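Local coordinates for protein L-fuculose phosphate aldolase (Streptococcus pneumoniae, PDB 4C24) that belongs to the class II aldolase and adducin family and binds zinc at a site rich in histidines, at residues I85-Q88 against D92-A95. Residues are numbered along the deposited sequence; the frame is centred on the assembly and turned at random.
Sequences IQYQ and DIDA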
loop_
_atom_site.group_PDB
_atom_site.type_symbol
_atom_site.label_atom_id
_atom_site.label_comp_id
_atom_site.label_asym_id
_atom_site.label_seq_id
_atom_site.Cartn_x
_atom_site.Cartn_y
_atom_site.Cartn_z
ATOM N N ILE A 85 -18.287 -27.927 -7.299
ATOM C CA ILE A 85 -17.936 -29.161 -6.595
ATOM C C ILE A 85 -17.934 -28.973 -5.071
ATOM O O ILE A 85 -18.214 -29.906 -4.313
ATOM C CB ILE A 85 -16.597 -29.724 -7.107
ATOM C CG1 ILE A 85 -16.484 -31.203 -6.752
ATOM C CG2 ILE A 85 -15.401 -28.896 -6.631
ATOM C CD1 ILE A 85 -15.209 -31.834 -7.280
ATOM N N GLN A 86 -17.652 -27.749 -4.610
ATOM C CA GLN A 86 -17.785 -27.472 -3.202
ATOM C C GLN A 86 -19.232 -27.626 -2.774
ATOM O O GLN A 86 -19.527 -28.256 -1.786
ATOM C CB GLN A 86 -17.254 -26.087 -2.845
ATOM C CG GLN A 86 -15.803 -25.845 -3.247
ATOM C CD GLN A 86 -14.801 -26.463 -2.267
ATOM O OE1 GLN A 86 -15.156 -26.860 -1.155
ATOM N NE2 GLN A 86 -13.529 -26.458 -2.655
ATOM N N TYR A 87 -20.150 -27.007 -3.526
ATOM C CA TYR A 87 -21.531 -27.103 -3.130
ATOM C C TYR A 87 -22.079 -28.530 -3.183
ATOM O O TYR A 87 -22.950 -28.897 -2.398
ATOM C CB TYR A 87 -22.371 -26.206 -4.015
ATOM C CG TYR A 87 -22.029 -24.752 -3.916
ATOM C CD1 TYR A 87 -21.926 -24.125 -2.686
ATOM C CD2 TYR A 87 -21.758 -24.007 -5.074
ATOM C CE1 TYR A 87 -21.638 -22.766 -2.597
ATOM C CE2 TYR A 87 -21.451 -22.646 -5.004
ATOM C CZ TYR A 87 -21.410 -22.023 -3.772
ATOM O OH TYR A 87 -21.112 -20.679 -3.689
ATOM N N GLN A 88 -21.553 -29.331 -4.110
ATOM C CA GLN A 88 -21.908 -30.737 -4.253
ATOM C C GLN A 88 -21.448 -31.585 -3.090
ATOM O O GLN A 88 -22.034 -32.621 -2.844
ATOM C CB GLN A 88 -21.263 -31.318 -5.505
ATOM C CG GLN A 88 -21.864 -30.822 -6.810
ATOM C CD GLN A 88 -21.086 -31.282 -8.020
ATOM O OE1 GLN A 88 -20.013 -31.877 -7.880
ATOM N NE2 GLN A 88 -21.604 -31.017 -9.208
ATOM N N ASP A 92 -22.216 -27.083 4.371
ATOM C CA ASP A 92 -21.935 -25.939 5.237
ATOM C C ASP A 92 -21.477 -24.668 4.524
ATOM O O ASP A 92 -21.151 -23.673 5.180
ATOM C CB ASP A 92 -20.911 -26.327 6.325
ATOM C CG ASP A 92 -19.560 -26.785 5.756
ATOM O OD1 ASP A 92 -19.486 -27.248 4.600
ATOM O OD2 ASP A 92 -18.553 -26.709 6.503
ATOM N N ILE A 93 -21.454 -24.710 3.195
ATOM C CA ILE A 93 -20.934 -23.620 2.378
ATOM C C ILE A 93 -22.021 -23.222 1.399
ATOM O O ILE A 93 -22.430 -24.041 0.599
ATOM C CB ILE A 93 -19.686 -24.081 1.582
ATOM C CG1 ILE A 93 -18.530 -24.420 2.522
ATOM C CG2 ILE A 93 -19.272 -23.036 0.560
ATOM C CD1 ILE A 93 -18.144 -23.291 3.449
ATOM N N ASP A 94 -22.488 -21.979 1.464
ATOM C CA ASP A 94 -23.505 -21.499 0.512
ATOM C C ASP A 94 -23.035 -20.314 -0.337
ATOM O O ASP A 94 -23.793 -19.773 -1.161
ATOM C CB ASP A 94 -24.824 -21.142 1.219
ATOM C CG ASP A 94 -25.569 -22.359 1.769
ATOM O OD1 ASP A 94 -25.230 -23.505 1.418
ATOM O OD2 ASP A 94 -26.525 -22.171 2.553
ATOM N N ALA A 95 -21.803 -19.866 -0.124
ATOM C CA ALA A 95 -21.255 -18.784 -0.916
ATOM C C ALA A 95 -19.758 -18.963 -0.976
ATOM O O ALA A 95 -19.160 -19.361 0.027
ATOM C CB ALA A 95 -21.599 -17.437 -0.309
#
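The ring of Tyr-87 lies with one edge against the backbone that runs from Ile-93 to Ala-95, and it is the main side chain of this buried contact. Three distances trace the overlap along the ring: CD1 stands 3.3 Å from O of Ile-93, CE1 3.6 Å from C of Asp-94, and OH 3.4 Å from CA of Ala-95. The carbonyl oxygen of Ile-93 and the amide nitrogen of Ala-95 both lie near the ring plane, so the ring meets the chain edge-on at these points. With CG anti to its own carbonyl carbon (chi1 -62°), the side chain leaves the helix beside the incoming strand and its far end reaches the bulge.

Ile-93 adds the one apolar side-chain touch. Its CG2, anti to the backbone N, comes within 4.0 Å of CE1 of Tyr-87, while the CG1-CD1 branch leads away from the helix. The nearest pair of alpha carbons, CA of Tyr-87 and CA of Ile-93, is separated by 6.5 Å, and from there the ring runs on along the chain towards Ala-95.

Polar groups here are met from strand 32-37 and from Arg-38 just after it. The Tyr-87 hydroxyl hydrogen-bonds OG of Ser-34, and its ring stacks with Phe-36. Arg-38 gathers three acceptors, the carbonyl oxygens of Tyr-87 and Ile-93 and, by a salt bridge, OD1 of Asp-94; its positive charge probably eases the 3.0 Å approach of O of Ile-93 to OD1 of Asp-94, two acceptors that cannot bond each other.

Asp-94 and Ala-95 share Ala-166 as their backbone partner, forming a classic beta bulge at the start of strand 95-99. Here the chain, having left helix 80-89 and turned in a short loop, enters the strand, and Tyr-87 packs the helix on the central sheet of the AraD-like aldolase fold.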